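PDB 5FHY: B-type flagellar hook-associated protein 2 from Pseudomonas aeruginosa, which caps the growing tip of the flagellar filament, helping flagellin subunits polymerise there and keeping them from leaking out of the central channel. Local coordinates for residues B[41-47]-B[168-174]; B[59-63]-B[86-91]; B[48-54]-B[114-120]. One frame throughout, in Å; residues are numbered along the deposited sequence.

Contact 1: B[41-47]-B[168-174]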
loop_
_atom_site.group_PDB
_atom_site.type_symbol
_atom_site.label_atom_id
_atom_site.label_comp_id
_atom_site.label_asym_id
_atom_site.label_seq_id
_atom_site.Cartn_x
_atom_site.Cartn_y
_atom_site.Cartn_z
ATOM N N ASN B 41 -12.073 45.474 -25.877
ATOM C CA ASN B 41 -11.640 45.818 -27.226
ATOM C C ASN B 41 -10.153 46.162 -27.295
ATOM O O ASN B 41 -9.504 45.924 -28.312
ATOM C CB ASN B 41 -12.466 46.984 -27.771
ATOM C CG ASN B 41 -13.935 46.637 -27.944
ATOM O OD1 ASN B 41 -14.302 45.470 -28.079
ATOM N ND2 ASN B 41 -14.783 47.657 -27.959
ATOM N N SER B 42 -9.618 46.718 -26.209
ATOM C CA SER B 42 -8.196 47.032 -26.136
ATOM C C SER B 42 -7.728 47.217 -24.699
ATOM O O SER B 42 -8.535 47.409 -23.791
ATOM C CB SER B 42 -7.880 48.290 -26.945
ATOM O OG SER B 42 -8.607 49.411 -26.468
ATOM N N LEU B 43 -6.414 47.157 -24.507
ATOM C CA LEU B 43 -5.803 47.357 -23.198
ATOM C C LEU B 43 -5.174 48.742 -23.081
ATOM O O LEU B 43 -4.805 49.351 -24.086
ATOM C CB LEU B 43 -4.744 46.282 -22.935
ATOM C CG LEU B 43 -5.198 44.827 -23.058
ATOM C CD1 LEU B 43 -4.011 43.878 -22.951
ATOM C CD2 LEU B 43 -6.244 44.509 -22.004
ATOM N N ALA B 44 -5.059 49.240 -21.853
ATOM C CA ALA B 44 -4.319 50.471 -21.611
ATOM C C ALA B 44 -2.833 50.169 -21.741
ATOM O O ALA B 44 -2.355 49.152 -21.240
ATOM C CB ALA B 44 -4.640 51.042 -20.241
ATOM N N THR B 45 -2.102 51.048 -22.415
ATOM C CA THR B 45 -0.679 50.821 -22.638
ATOM C C THR B 45 0.179 51.932 -22.051
ATOM O O THR B 45 -0.298 53.039 -21.798
ATOM C CB THR B 45 -0.356 50.687 -24.138
ATOM O OG1 THR B 45 -0.710 51.898 -24.816
ATOM C CG2 THR B 45 -1.119 49.527 -24.753
ATOM N N SER B 46 1.453 51.623 -21.828
ATOM C CA SER B 46 2.399 52.607 -21.325
ATOM C C SER B 46 3.376 52.971 -22.431
ATOM O O SER B 46 3.352 52.372 -23.502
ATOM C CB SER B 46 3.141 52.073 -20.097
ATOM O OG SER B 46 3.878 50.901 -20.406
ATOM N N SER B 47 4.229 53.955 -22.182
ATOM C CA SER B 47 5.140 54.417 -23.216
ATOM C C SER B 47 6.461 53.662 -23.177
ATOM O O SER B 47 6.975 53.335 -22.105
ATOM C CB SER B 47 5.395 55.919 -23.072
ATOM O OG SER B 47 6.252 56.391 -24.097
ATOM N N THR B 168 6.026 51.283 -28.018
ATOM C CA THR B 168 4.610 51.262 -27.675
ATOM C C THR B 168 4.120 52.676 -27.408
ATOM O O THR B 168 4.851 53.496 -26.848
ATOM C CB THR B 168 4.330 50.401 -26.429
ATOM O OG1 THR B 168 4.929 51.015 -25.283
ATOM C CG2 THR B 168 4.894 48.999 -26.591
ATOM N N LYS B 169 2.883 52.960 -27.801
ATOM C CA LYS B 169 2.276 54.248 -27.487
ATOM C C LYS B 169 1.511 54.140 -26.188
ATOM O O LYS B 169 0.773 53.179 -25.988
ATOM C CB LYS B 169 1.320 54.701 -28.594
ATOM C CG LYS B 169 1.974 55.042 -29.914
ATOM C CD LYS B 169 2.579 56.436 -29.923
ATOM C CE LYS B 169 1.506 57.511 -30.014
ATOM N NZ LYS B 169 2.082 58.828 -30.396
ATOM N N ALA B 170 1.670 55.122 -25.309
ATOM C CA ALA B 170 0.835 55.178 -24.121
ATOM C C ALA B 170 -0.582 55.515 -24.569
ATOM O O ALA B 170 -0.788 56.417 -25.378
ATOM C CB ALA B 170 1.358 56.205 -23.128
ATOM N N ALA B 171 -1.559 54.787 -24.047
ATOM C CA ALA B 171 -2.931 54.961 -24.499
ATOM C C ALA B 171 -3.928 54.371 -23.513
ATOM O O ALA B 171 -3.583 53.509 -22.703
ATOM C CB ALA B 171 -3.115 54.326 -25.870
ATOM N N ASN B 172 -5.174 54.824 -23.598
ATOM C CA ASN B 172 -6.227 54.232 -22.790
ATOM C C ASN B 172 -6.712 52.955 -23.451
ATOM O O ASN B 172 -6.602 52.797 -24.666
ATOM C CB ASN B 172 -7.407 55.191 -22.608
ATOM C CG ASN B 172 -7.114 56.317 -21.636
ATOM O OD1 ASN B 172 -5.965 56.675 -21.398
ATOM N ND2 ASN B 172 -8.167 56.885 -21.068
ATOM N N GLY B 173 -7.263 52.052 -22.651
ATOM C CA GLY B 173 -7.893 50.862 -23.188
ATOM C C GLY B 173 -9.375 51.127 -23.363
ATOM O O GLY B 173 -9.850 52.235 -23.106
ATOM N N GLU B 174 -10.112 50.116 -23.806
ATOM C CA GLU B 174 -11.552 50.257 -23.970
ATOM C C GLU B 174 -12.270 48.960 -23.647
ATOM O O GLU B 174 -11.862 47.884 -24.081
ATOM C CB GLU B 174 -11.904 50.691 -25.393
ATOM C CG GLU B 174 -13.362 51.107 -25.560
ATOM C CD GLU B 174 -13.715 51.487 -26.987
ATOM O OE1 GLU B 174 -13.356 50.729 -27.911
ATOM O OE2 GLU B 174 -14.343 52.548 -27.187
#

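Contact 2: B[59-63]-B[86-91]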
loop_
_atom_site.group_PDB
_atom_site.type_symbol
_atom_site.label_atom_id
_atom_site.label_comp_id
_atom_site.label_asym_id
_atom_site.label_seq_id
_atom_site.Cartn_x
_atom_site.Cartn_y
_atom_site.Cartn_z
ATOM N N ASN B 59 33.540 53.982 -28.116
ATOM C CA ASN B 59 34.432 55.125 -27.986
ATOM C C ASN B 59 33.663 56.436 -28.005
ATOM O O ASN B 59 34.256 57.511 -28.092
ATOM C CB ASN B 59 35.477 55.127 -29.103
ATOM C CG ASN B 59 36.458 53.977 -28.989
ATOM O OD1 ASN B 59 36.840 53.574 -27.890
ATOM N ND2 ASN B 59 36.881 53.448 -30.130
ATOM N N ALA B 60 32.341 56.347 -27.919
ATOM C CA ALA B 60 31.510 57.537 -28.024
ATOM C C ALA B 60 31.323 58.227 -26.680
ATOM O O ALA B 60 30.996 57.596 -25.676
ATOM C CB ALA B 60 30.154 57.184 -28.629
ATOM N N LYS B 61 31.533 59.537 -26.678
ATOM C CA LYS B 61 31.343 60.355 -25.490
ATOM C C LYS B 61 30.509 61.567 -25.867
ATOM O O LYS B 61 30.770 62.218 -26.875
ATOM C CB LYS B 61 32.682 60.780 -24.876
ATOM C CG LYS B 61 33.650 59.638 -24.617
ATOM C CD LYS B 61 34.436 59.877 -23.338
ATOM C CE LYS B 61 33.503 59.918 -22.134
ATOM N NZ LYS B 61 34.205 60.209 -20.851
ATOM N N PHE B 62 29.508 61.874 -25.054
ATOM C CA PHE B 62 28.555 62.923 -25.394
ATOM C C PHE B 62 29.041 64.334 -25.066
ATOM O O PHE B 62 29.772 64.549 -24.099
ATOM C CB PHE B 62 27.226 62.662 -24.684
ATOM C CG PHE B 62 26.493 61.451 -25.190
ATOM C CD1 PHE B 62 25.967 61.434 -26.470
ATOM C CD2 PHE B 62 26.324 60.334 -24.391
ATOM C CE1 PHE B 62 25.288 60.331 -26.944
ATOM C CE2 PHE B 62 25.644 59.225 -24.863
ATOM C CZ PHE B 62 25.127 59.225 -26.141
ATOM N N ASN B 63 28.639 65.286 -25.902
ATOM C CA ASN B 63 28.831 66.707 -25.631
ATOM C C ASN B 63 28.208 67.111 -24.299
ATOM O O ASN B 63 27.341 66.410 -23.776
ATOM C CB ASN B 63 28.230 67.550 -26.756
ATOM C CG ASN B 63 29.020 67.461 -28.039
ATOM O OD1 ASN B 63 30.171 67.030 -28.045
ATOM N ND2 ASN B 63 28.400 67.863 -29.142
ATOM N N ASN B 86 29.001 61.237 -19.409
ATOM C CA ASN B 86 28.702 61.469 -20.821
ATOM C C ASN B 86 28.976 60.250 -21.704
ATOM O O ASN B 86 29.544 60.370 -22.788
ATOM C CB ASN B 86 29.484 62.678 -21.342
ATOM C CG ASN B 86 30.978 62.509 -21.208
ATOM O OD1 ASN B 86 31.450 61.713 -20.401
ATOM N ND2 ASN B 86 31.732 63.256 -22.004
ATOM N N THR B 87 28.548 59.083 -21.237
ATOM C CA THR B 87 28.521 57.882 -22.055
ATOM C C THR B 87 27.105 57.319 -22.060
ATOM O O THR B 87 26.254 57.774 -21.298
ATOM C CB THR B 87 29.498 56.816 -21.536
ATOM O OG1 THR B 87 29.225 56.556 -20.155
ATOM C CG2 THR B 87 30.933 57.290 -21.678
ATOM N N LEU B 88 26.855 56.335 -22.920
ATOM C CA LEU B 88 25.539 55.702 -23.004
ATOM C C LEU B 88 25.173 55.053 -21.673
ATOM O O LEU B 88 24.067 55.231 -21.165
ATOM C CB LEU B 88 25.499 54.658 -24.124
ATOM C CG LEU B 88 25.178 55.147 -25.540
ATOM C CD1 LEU B 88 26.362 55.900 -26.137
ATOM C CD2 LEU B 88 24.775 53.992 -26.430
ATOM N N ALA B 89 26.111 54.290 -21.123
ATOM C CA ALA B 89 25.925 53.623 -19.837
ATOM C C ALA B 89 25.826 54.647 -18.714
ATOM O O ALA B 89 25.222 54.391 -17.671
ATOM C CB ALA B 89 27.065 52.656 -19.573
ATOM N N GLY B 90 26.433 55.807 -18.944
ATOM C CA GLY B 90 26.403 56.903 -17.995
ATOM C C GLY B 90 25.022 57.528 -17.960
ATOM O O GLY B 90 24.524 57.908 -16.901
ATOM N N MET B 91 24.399 57.642 -19.129
ATOM C CA MET B 91 23.041 58.162 -19.206
ATOM C C MET B 91 22.048 57.140 -18.665
ATOM O O MET B 91 21.066 57.504 -18.026
ATOM C CB MET B 91 22.680 58.551 -20.643
ATOM C CG MET B 91 23.647 59.535 -21.299
ATOM S SD MET B 91 24.197 60.854 -20.198
ATOM C CE MET B 91 22.653 61.664 -19.838
#

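Contact 3: B[48-54]-B[114-120]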
loop_
_atom_site.group_PDB
_atom_site.type_symbol
_atom_site.label_atom_id
_atom_site.label_comp_id
_atom_site.label_asym_id
_atom_site.label_seq_id
_atom_site.Cartn_x
_atom_site.Cartn_y
_atom_site.Cartn_z
ATOM N N LYS B 48 7.006 53.400 -24.360
ATOM C CA LYS B 48 8.315 52.776 -24.500
ATOM C C LYS B 48 8.926 53.253 -25.809
ATOM O O LYS B 48 8.378 53.015 -26.890
ATOM C CB LYS B 48 8.215 51.246 -24.463
ATOM C CG LYS B 48 9.545 50.525 -24.690
ATOM C CD LYS B 48 9.448 49.029 -24.404
ATOM C CE LYS B 48 10.760 48.316 -24.717
ATOM N NZ LYS B 48 10.695 46.845 -24.482
ATOM N N ILE B 49 10.055 53.946 -25.708
ATOM C CA ILE B 49 10.669 54.544 -26.880
ATOM C C ILE B 49 12.110 54.099 -27.047
ATOM O O ILE B 49 12.719 53.550 -26.128
ATOM C CB ILE B 49 10.638 56.081 -26.804
ATOM C CG1 ILE B 49 11.636 56.586 -25.759
ATOM C CG2 ILE B 49 9.234 56.574 -26.491
ATOM C CD1 ILE B 49 11.824 58.080 -25.762
ATOM N N ALA B 50 12.652 54.352 -28.232
ATOM C CA ALA B 50 14.048 54.050 -28.521
ATOM C C ALA B 50 14.680 55.268 -29.174
ATOM O O ALA B 50 14.178 55.773 -30.176
ATOM C CB ALA B 50 14.168 52.831 -29.417
ATOM N N LEU B 51 15.780 55.743 -28.605
ATOM C CA LEU B 51 16.435 56.941 -29.123
ATOM C C LEU B 51 17.349 56.575 -30.284
ATOM O O LEU B 51 17.433 55.409 -30.659
ATOM C CB LEU B 51 17.212 57.664 -28.017
ATOM C CG LEU B 51 16.415 57.972 -26.745
ATOM C CD1 LEU B 51 17.298 58.627 -25.700
ATOM C CD2 LEU B 51 15.194 58.841 -27.059
ATOM N N GLN B 52 18.016 57.571 -30.861
ATOM C CA GLN B 52 18.907 57.331 -31.992
ATOM C C GLN B 52 20.022 56.365 -31.621
ATOM O O GLN B 52 20.486 56.355 -30.480
ATOM C CB GLN B 52 19.519 58.642 -32.497
ATOM C CG GLN B 52 18.619 59.449 -33.412
ATOM C CD GLN B 52 19.299 60.687 -33.969
ATOM O OE1 GLN B 52 20.444 60.630 -34.423
ATOM N NE2 GLN B 52 18.594 61.817 -33.941
ATOM N N ALA B 53 20.443 55.554 -32.586
ATOM C CA ALA B 53 21.544 54.625 -32.368
ATOM C C ALA B 53 22.846 55.394 -32.484
ATOM O O ALA B 53 22.998 56.240 -33.363
ATOM C CB ALA B 53 21.501 53.475 -33.357
ATOM N N ILE B 54 23.780 55.108 -31.590
ATOM C CA ILE B 54 25.057 55.797 -31.598
ATOM C C ILE B 54 26.121 54.926 -32.252
ATOM O O ILE B 54 26.413 53.826 -31.782
ATOM C CB ILE B 54 25.484 56.185 -30.170
ATOM C CG1 ILE B 54 24.336 56.906 -29.459
ATOM C CG2 ILE B 54 26.720 57.054 -30.204
ATOM C CD1 ILE B 54 23.885 58.156 -30.166
ATOM N N GLY B 114 24.293 50.298 -34.054
ATOM C CA GLY B 114 25.091 50.703 -32.914
ATOM C C GLY B 114 24.387 50.376 -31.612
ATOM O O GLY B 114 23.668 49.381 -31.513
ATOM N N SER B 115 24.611 51.213 -30.607
ATOM C CA SER B 115 23.920 51.088 -29.331
ATOM C C SER B 115 23.043 52.320 -29.126
ATOM O O SER B 115 23.371 53.403 -29.597
ATOM C CB SER B 115 24.912 50.929 -28.176
ATOM O OG SER B 115 25.680 49.747 -28.308
ATOM N N ARG B 116 21.923 52.153 -28.435
ATOM C CA ARG B 116 20.988 53.254 -28.235
ATOM C C ARG B 116 20.312 53.144 -26.880
ATOM O O ARG B 116 20.270 52.070 -26.280
ATOM C CB ARG B 116 19.930 53.269 -29.340
ATOM C CG ARG B 116 18.838 52.215 -29.181
ATOM C CD ARG B 116 17.862 52.268 -30.345
ATOM N NE ARG B 116 18.470 51.712 -31.549
ATOM C CZ ARG B 116 18.106 52.020 -32.787
ATOM N NH1 ARG B 116 17.129 52.891 -33.000
ATOM N NH2 ARG B 116 18.728 51.457 -33.813
ATOM N N LEU B 117 19.770 54.256 -26.400
ATOM C CA LEU B 117 19.064 54.240 -25.128
ATOM C C LEU B 117 17.613 53.841 -25.351
ATOM O O LEU B 117 16.961 54.338 -26.266
ATOM C CB LEU B 117 19.145 55.605 -24.442
ATOM C CG LEU B 117 20.499 55.988 -23.845
ATOM C CD1 LEU B 117 20.590 57.492 -23.626
ATOM C CD2 LEU B 117 20.755 55.228 -22.552
ATOM N N VAL B 118 17.118 52.933 -24.516
ATOM C CA VAL B 118 15.733 52.488 -24.603
ATOM C C VAL B 118 15.053 52.807 -23.278
ATOM O O VAL B 118 15.461 52.316 -22.223
ATOM C CB VAL B 118 15.630 50.977 -24.922
ATOM C CG1 VAL B 118 14.179 50.504 -24.838
ATOM C CG2 VAL B 118 16.209 50.684 -26.302
ATOM N N LEU B 119 14.024 53.644 -23.334
ATOM C CA LEU B 119 13.385 54.136 -22.123
ATOM C C LEU B 119 11.950 53.632 -22.004
ATOM O O LEU B 119 11.215 53.582 -22.990
ATOM C CB LEU B 119 13.428 55.666 -22.088
ATOM C CG LEU B 119 14.787 56.351 -21.880
ATOM C CD1 LEU B 119 15.647 56.333 -23.145
ATOM C CD2 LEU B 119 14.581 57.777 -21.402
ATOM N N SER B 120 11.567 53.237 -20.794
ATOM C CA SER B 120 10.228 52.705 -20.546
ATOM C C SER B 120 9.528 53.433 -19.405
ATOM O O SER B 120 10.163 53.859 -18.443
ATOM C CB SER B 120 10.289 51.208 -20.225
ATOM O OG SER B 120 10.770 50.458 -21.325
HETATM O O HOH W 1 20.623 56.504 -27.805
#

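Contact 1: B[41-47]-B[168-174]
Thr45 and Ala171 grip each other through both backbone groups: Thr45 N donates to Ala171 O at 2.9 Å, and Ala171 N returns a bond to Thr45 O at 3.1 Å. They form an isolated antiparallel hydrogen-bonded pair. Three residues along each chain, pairing resumes at Ser42 and Glu174, where Glu174 N bonds to Ser42 O. Asn41 and Ser42 both turn their N-H groups to Glu174 O; Asn41 N reaches it at 3.0 Å and Ser42 N only weakly, which makes a classic beta bulge opposite Glu174. At the other end Thr168 OG1 donates to Ser46 O at 2.7 Å, its hydroxyl directed there by a chi1 of 66° that sets OG1 between the backbone N and the carbonyl carbon.

Side chains add a weaker layer. The carboxylate of Glu174, carried out on an extended chain, is met by Asn41 ND2 at OE1 (3.4 Å); the bond is weak though nearly straight, and the amide and carboxylate planes stand 78° apart. Gly173, without a side chain, lets the backbones close up, its CA 3.4 Å from Leu43 C. Ala44 CB rests near Ala171 O, a methyl-to-carbonyl contact. Little apolar surface is shared: the methyl of Ala170 meets Ser47 CB at 4.0 Å.

The two segments are the paired connections between the chain's two antiparallel sheets. Strands 34-42 and 173-177 are neighbours in one sheet, while strands 48-50 and 165-166 belong to the other. The 121-130 region flanks the connections, with Ser46 OG bonded to Ser121 O, Ser47 OG to Ile130 N and Asn172 OD1 to Asp126 N.

Contact 2: B[59-63]-B[86-91]
Asn86 meets Phe62 through both its backbone and its side chain. Its carbonyl O accepts from Phe62 N at 2.7 Å in a nearly straight bond, while its amide ND2 donates to Phe62 O at 3.1 Å. With chi1 at 59°, CG lies between the backbone N and the carbonyl carbon, and this sets the amide alongside the backbone of Phe62, within bonding distance of its O. Phe62 O lies in the amide plane, and ND2 lies in the plane of that carbonyl, an arrangement that should hold the amide flat. Its other end, OD1, takes a weak bond from Lys61 NZ, whose chain bends at chi2 and chi3 to bring the ammonium round; on the way CE passes Thr87 CG2 at 3.7 Å, the two side chains lying side by side.

The Phe62 ring lies against the start of the helix. Thr87 O and Leu88 CA lie at its edge, in the ring plane, and Leu88 CD1 comes to 3.5 Å from CZ, the two side chains crossing at about a right angle. Met91, also bent, brings CG to 4.1 Å from CE2.

Thr87 is the N-cap of helix 88-98, its OG1 weakly accepting from Gly90 N. The loop 59-63 thus packs against the first turn of that helix, in the flagellin hook IN motif region, while Leu88 and Met91 also touch strand 114-121 and Met91 touches strand 74-81.

Contact 3: B[48-54]-B[114-120]
Ile49 and Leu119 exchange both backbone bonds, Ile49 N to Leu119 O at 3.0 Å and Leu119 N to Ile49 O at 3.1 Å, as an antiparallel hydrogen-bonded pair. Leu51 N continues the ladder to Leu117 O at 3.0 Å. There the direct pairing breaks off: a water takes the N-H of Leu117 at 2.8 Å and donates to Gln52 O, satisfying both where the register shifts by one residue. Beyond it Ile54 N bonds to Ser115 O at 2.7 Å, with only a weak return from Ser115 N to Ile54 O.

Arg116 spans this break. Its CD lies 3.2 Å from Leu51 O, and the bend at chi3 (74°) then turns the guanidinium so that one face lies over Ala53 CB. The charge is paired with Asp111, and Gly161 O takes a further bond from NH2. On the face that carries Leu119, Leu51 CD1 lies 3.8 Å from Leu117 CB and equally near Leu119 CD1. Extended Lys48 passes Ser120 OG and Val118 and makes a cation-pi contact with Tyr36 of a second subunit.

Mostly apolar and buried, the contact meets much of its backbone polarity by pairing between the segments, one water and the flanking strands and loops, while its two cations find partners beyond the two segments, Lys48 reaching across a subunit boundary.

Contacts 2 and 3 are buried and pack on one another; contact 1, partly buried, is the two-chain passage between their lobe and the neighbouring sheet. The first segments of contacts 1 and 3 are consecutive, contact 3 is nested in the loop closed by contact 1, and the two meet where Thr168 N probably bonds to Lys48 O. Contact 2 touches contact 3 through Leu88 and Met91, but stays about 15 Å, nearest atoms, from contact 1. Backbone ladders carry contacts 1 and 3, with hydroxyl and amide groups prominent in the passage and aliphatic side chains in the sheet. Contact 2, a loop against a helix start, combines one short backbone bond with an asparagine amide and an aromatic ring.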